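Capsid protein VP1 (Human polyomavirus 12, PDB 6Y5Z) probably forms, as pentamers of five disulfide-linked copies, the T=7 icosahedral capsid of the virus and mediates its attachment to host cells. Local coordinates at residues D[53-58]-D[144-149]; D[152-157]-D[184-189]. All blocks are in the same frame, centred on the assembly; numbering follows the deposited sequence.

Overall arrangement
Both contacts lie in loops of the VP1 jelly roll, on the same side of the chain's centre, and both include residues of the long loop between strands 124-131 and 197-204. Contact 1 joins that loop to the separate loop between strands 9-26 and 66-71. It is a surface contact, carried by backbone polar groups, prolines and an arginine-glutamine pair. Contact 2 stays within the long loop and lies nearer the centre of the chain; it is buried, resting on a proline packed against an indole and its neighbouring threonine, with one hydrogen bond satisfying the indole nitrogen. Their centres are 13 Å apart, and Y148 bridges them, its OH probably hydrogen-bonded to E185. Both contacts also touch the second subunit.

Contact 1. Residues D[53-58]-D[144-149]; sequences ETDRPP and HLVQYP
Q147 lies alongside R56, the two side chains pointing the same way, with the carboxamide at the edge of the guanidinium, near its plane, and the two planes turned 75° apart. The arginine chain runs extended from CG to NE, and NE donates to Q147 OE1 at 3.0 Å, lying above the plane of the amide carbonyl. T54 CA sits over the centre of one guanidinium face. Long, polar-tipped side chains suit this surface position, where R56 is exposed and its CG can pack against the glutamine while the polar ends meet. In the backbone, Q147 N gives a nearly straight bond to D55 O at 2.9 Å, tying two irregular loops of the jelly roll together: the BC loop, holding 53-58, and the EF loop, holding 144-149. D55 CG is anti to the backbone N (chi1 -174°); OD2 lies 3.2 Å from V146 CG2, while OD1 is hydrogen-bonded to H106 of the second subunit. Rigid proline rings fill the other end. P57 CD packs 3.6 Å from V146 CG1, and P149 CD lies 3.3 Å from P57 O. One water donates to both P57 O (2.9 Å) and Q147 O (2.7 Å), bridging two carbonyls that could not bond each other directly.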
# COMPACT_ATOMS: atom_id res chain seq x y z
N GLU D 53 16.45 -29.17 -19.87
CA GLU D 53 17.69 -30.00 -19.78
C GLU D 53 18.89 -29.27 -20.40
O GLU D 53 19.99 -29.81 -20.30
CB GLU D 53 17.48 -31.32 -20.53
CG GLU D 53 16.41 -32.19 -19.91
CD GLU D 53 14.96 -31.81 -20.17
OE1 GLU D 53 14.66 -31.02 -21.13
OE2 GLU D 53 14.11 -32.32 -19.40
N THR D 54 18.70 -28.13 -21.06
CA THR D 54 19.80 -27.36 -21.69
C THR D 54 19.95 -25.99 -21.04
O THR D 54 20.42 -25.07 -21.69
CB THR D 54 19.56 -27.21 -23.20
OG1 THR D 54 18.34 -26.50 -23.39
CG2 THR D 54 19.51 -28.55 -23.90
N ASP D 55 19.52 -25.86 -19.79
CA ASP D 55 19.49 -24.56 -19.09
C ASP D 55 20.88 -24.35 -18.47
O ASP D 55 21.16 -24.97 -17.43
CB ASP D 55 18.36 -24.57 -18.07
CG ASP D 55 18.12 -23.25 -17.38
OD1 ASP D 55 18.73 -22.24 -17.77
OD2 ASP D 55 17.27 -23.27 -16.48
N ARG D 56 21.71 -23.55 -19.15
CA ARG D 56 23.16 -23.41 -18.87
C ARG D 56 23.48 -21.93 -18.79
O ARG D 56 24.07 -21.36 -19.70
CB ARG D 56 24.00 -24.09 -19.96
CG ARG D 56 23.88 -25.61 -19.98
CD ARG D 56 24.49 -26.25 -21.22
NE ARG D 56 24.09 -27.65 -21.20
CZ ARG D 56 23.68 -28.39 -22.23
NH1 ARG D 56 23.65 -27.89 -23.46
NH2 ARG D 56 23.32 -29.64 -22.03
N PRO D 57 23.04 -21.21 -17.74
CA PRO D 57 23.21 -19.76 -17.69
C PRO D 57 24.66 -19.37 -17.53
O PRO D 57 25.35 -19.94 -16.68
CB PRO D 57 22.44 -19.36 -16.43
CG PRO D 57 22.52 -20.59 -15.58
CD PRO D 57 22.36 -21.74 -16.55
N PRO D 58 25.18 -18.42 -18.35
CA PRO D 58 26.51 -17.85 -18.11
C PRO D 58 26.53 -17.08 -16.78
O PRO D 58 25.51 -16.47 -16.43
CB PRO D 58 26.72 -16.97 -19.36
CG PRO D 58 25.85 -17.63 -20.41
CD PRO D 58 24.60 -17.96 -19.62
N HIS D 144 15.57 -27.99 -10.60
CA HIS D 144 16.70 -28.85 -10.18
C HIS D 144 17.61 -29.17 -11.38
O HIS D 144 18.72 -29.66 -11.14
CB HIS D 144 16.17 -30.09 -9.47
CG HIS D 144 15.59 -31.14 -10.35
ND1 HIS D 144 16.32 -32.26 -10.77
CD2 HIS D 144 14.34 -31.28 -10.87
CE1 HIS D 144 15.54 -33.03 -11.51
NE2 HIS D 144 14.32 -32.45 -11.61
N LEU D 145 17.19 -28.88 -12.62
CA LEU D 145 17.94 -29.33 -13.82
C LEU D 145 18.92 -28.26 -14.31
O LEU D 145 19.67 -28.56 -15.26
CB LEU D 145 16.95 -29.74 -14.91
CG LEU D 145 16.18 -31.02 -14.62
CD1 LEU D 145 15.12 -31.25 -15.67
CD2 LEU D 145 17.14 -32.21 -14.55
N VAL D 146 18.95 -27.07 -13.71
CA VAL D 146 19.87 -26.01 -14.19
C VAL D 146 21.31 -26.53 -14.04
O VAL D 146 21.64 -27.12 -13.00
CB VAL D 146 19.68 -24.67 -13.45
CG1 VAL D 146 20.65 -23.60 -13.95
CG2 VAL D 146 18.24 -24.16 -13.53
N GLN D 147 22.13 -26.27 -15.06
CA GLN D 147 23.58 -26.55 -15.06
C GLN D 147 24.32 -25.23 -14.79
O GLN D 147 24.42 -24.40 -15.72
CB GLN D 147 23.98 -27.15 -16.41
CG GLN D 147 23.16 -28.37 -16.78
CD GLN D 147 23.52 -28.86 -18.17
OE1 GLN D 147 24.69 -28.92 -18.54
NE2 GLN D 147 22.51 -29.14 -18.96
N TYR D 148 24.75 -25.02 -13.56
CA TYR D 148 25.43 -23.77 -13.15
C TYR D 148 26.86 -23.80 -13.68
O TYR D 148 27.47 -24.86 -13.78
CB TYR D 148 25.30 -23.54 -11.64
CG TYR D 148 23.91 -23.10 -11.30
CD1 TYR D 148 23.44 -21.85 -11.70
CD2 TYR D 148 23.02 -23.97 -10.69
CE1 TYR D 148 22.12 -21.48 -11.46
CE2 TYR D 148 21.70 -23.60 -10.43
CZ TYR D 148 21.25 -22.36 -10.83
OH TYR D 148 19.95 -21.98 -10.63
N PRO D 149 27.40 -22.62 -14.06
CA PRO D 149 28.76 -22.52 -14.57
C PRO D 149 29.79 -22.75 -13.45
O PRO D 149 29.46 -22.64 -12.28
CB PRO D 149 28.85 -21.09 -15.11
CG PRO D 149 27.79 -20.33 -14.37
CD PRO D 149 26.70 -21.33 -14.02
O HOH W 1 26.09 -22.68 -17.00

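Contact 2. Residues D[152-157]-D[184-189]; sequences LIVPKS and IETWSP
Strand 187-189 is an outer strand, within this chain, of the small three-stranded antiparallel sheet in the EF loop, and from its start W187 reaches toward the bend at 152-157. Chi1 of -64° sets CG anti to the carbonyl carbon, and the indole, turned by chi2 of 113°, presents NE1 to I153 O, where a single bond of 2.8 Å satisfies the ring's one polar group. The oxygen lies at the indole edge, near its plane, whereas the donor stands above the carbonyl plane of I153. Farther along the ring, CZ2 comes within 3.3 Å of V154 C, and P155 CD lies over one face, 4.2 Å from the centroid of the six-membered ring, in a CH-pi contact. T186 flanks the same face: its CB is 3.5 Å from P155 CD, and its OG1 is 4.0 Å from V154 CG1. Proline suits its place twice over: CD, its hydrogens polarised by the adjacent nitrogen, packs on the indole, and its fixed phi suits the second position of the type I beta turn 154-157. S157 N closes that turn, donating to V154 O at 2.8 Å; S157 OG also accepts from V154 N at 3.2 Å. Such an ordered, sheet-bearing EF loop is a feature of the polyomavirus VP1 jelly roll.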
# COMPACT_ATOMS: atom_id res chain seq x y z
N LEU D 152 31.27 -20.73 -9.25
CA LEU D 152 30.19 -20.21 -8.35
C LEU D 152 30.05 -21.13 -7.16
O LEU D 152 30.54 -22.28 -7.22
CB LEU D 152 28.87 -20.11 -9.11
CG LEU D 152 28.86 -19.23 -10.35
CD1 LEU D 152 27.45 -19.12 -10.91
CD2 LEU D 152 29.41 -17.84 -10.05
N ILE D 153 29.37 -20.69 -6.11
CA ILE D 153 28.93 -21.59 -5.03
C ILE D 153 27.41 -21.70 -5.16
O ILE D 153 26.72 -20.64 -5.04
CB ILE D 153 29.35 -21.13 -3.62
CG1 ILE D 153 30.84 -20.78 -3.51
CG2 ILE D 153 28.94 -22.18 -2.62
CD1 ILE D 153 31.77 -21.89 -3.93
N VAL D 154 26.94 -22.90 -5.44
CA VAL D 154 25.50 -23.24 -5.64
C VAL D 154 25.21 -24.49 -4.82
O VAL D 154 26.14 -25.10 -4.30
CB VAL D 154 25.19 -23.43 -7.14
CG1 VAL D 154 25.29 -22.12 -7.89
CG2 VAL D 154 26.09 -24.47 -7.79
N PRO D 155 23.93 -24.88 -4.64
CA PRO D 155 23.62 -26.06 -3.83
C PRO D 155 24.42 -27.32 -4.20
O PRO D 155 24.80 -28.06 -3.30
CB PRO D 155 22.11 -26.21 -4.05
CG PRO D 155 21.66 -24.77 -4.14
CD PRO D 155 22.72 -24.15 -5.03
N LYS D 156 24.71 -27.52 -5.48
CA LYS D 156 25.53 -28.68 -5.94
C LYS D 156 26.89 -28.66 -5.24
O LYS D 156 27.49 -29.76 -5.06
CB LYS D 156 25.70 -28.65 -7.46
CG LYS D 156 26.41 -29.87 -8.02
CD LYS D 156 26.67 -29.76 -9.49
CE LYS D 156 27.42 -30.97 -10.02
NZ LYS D 156 27.57 -30.89 -11.50
N SER D 157 27.40 -27.48 -4.86
CA SER D 157 28.71 -27.32 -4.16
C SER D 157 28.68 -28.03 -2.80
O SER D 157 29.78 -28.34 -2.31
CB SER D 157 29.08 -25.87 -4.00
OG SER D 157 29.10 -25.21 -5.26
N ILE D 184 21.64 -15.19 -6.28
CA ILE D 184 20.42 -15.06 -5.44
C ILE D 184 19.41 -16.15 -5.85
O ILE D 184 18.62 -16.59 -5.00
CB ILE D 184 19.82 -13.64 -5.46
CG1 ILE D 184 19.20 -13.29 -6.80
CG2 ILE D 184 20.84 -12.59 -5.01
CD1 ILE D 184 18.34 -12.04 -6.73
N GLU D 185 19.41 -16.60 -7.10
CA GLU D 185 18.34 -17.52 -7.57
C GLU D 185 18.48 -18.91 -6.93
O GLU D 185 17.55 -19.69 -7.07
CB GLU D 185 18.23 -17.56 -9.09
CG GLU D 185 19.34 -18.33 -9.75
CD GLU D 185 19.16 -18.54 -11.22
OE1 GLU D 185 18.82 -17.56 -11.95
OE2 GLU D 185 19.36 -19.69 -11.66
N THR D 186 19.57 -19.21 -6.21
CA THR D 186 19.75 -20.54 -5.60
C THR D 186 19.83 -20.46 -4.08
O THR D 186 19.94 -21.51 -3.48
CB THR D 186 20.98 -21.30 -6.14
OG1 THR D 186 22.20 -20.69 -5.72
CG2 THR D 186 20.96 -21.41 -7.64
N TRP D 187 19.85 -19.28 -3.47
CA TRP D 187 20.16 -19.16 -2.01
C TRP D 187 19.24 -18.15 -1.33
O TRP D 187 19.16 -16.99 -1.80
CB TRP D 187 21.61 -18.72 -1.80
CG TRP D 187 22.68 -19.66 -2.27
CD1 TRP D 187 23.54 -19.44 -3.29
CD2 TRP D 187 23.02 -20.93 -1.69
NE1 TRP D 187 24.42 -20.49 -3.39
CE2 TRP D 187 24.13 -21.41 -2.42
CE3 TRP D 187 22.52 -21.68 -0.63
CZ2 TRP D 187 24.71 -22.65 -2.12
CZ3 TRP D 187 23.07 -22.91 -0.36
CH2 TRP D 187 24.17 -23.37 -1.08
N SER D 188 18.64 -18.56 -0.22
CA SER D 188 17.78 -17.75 0.65
C SER D 188 18.51 -17.57 1.96
O SER D 188 19.19 -18.49 2.42
CB SER D 188 16.48 -18.44 0.91
OG SER D 188 15.75 -18.63 -0.28
N PRO D 189 18.31 -16.46 2.69
CA PRO D 189 18.74 -16.39 4.08
C PRO D 189 18.03 -17.51 4.84
O PRO D 189 16.84 -17.77 4.60
CB PRO D 189 18.34 -15.01 4.59
CG PRO D 189 17.87 -14.26 3.38
CD PRO D 189 17.64 -15.23 2.24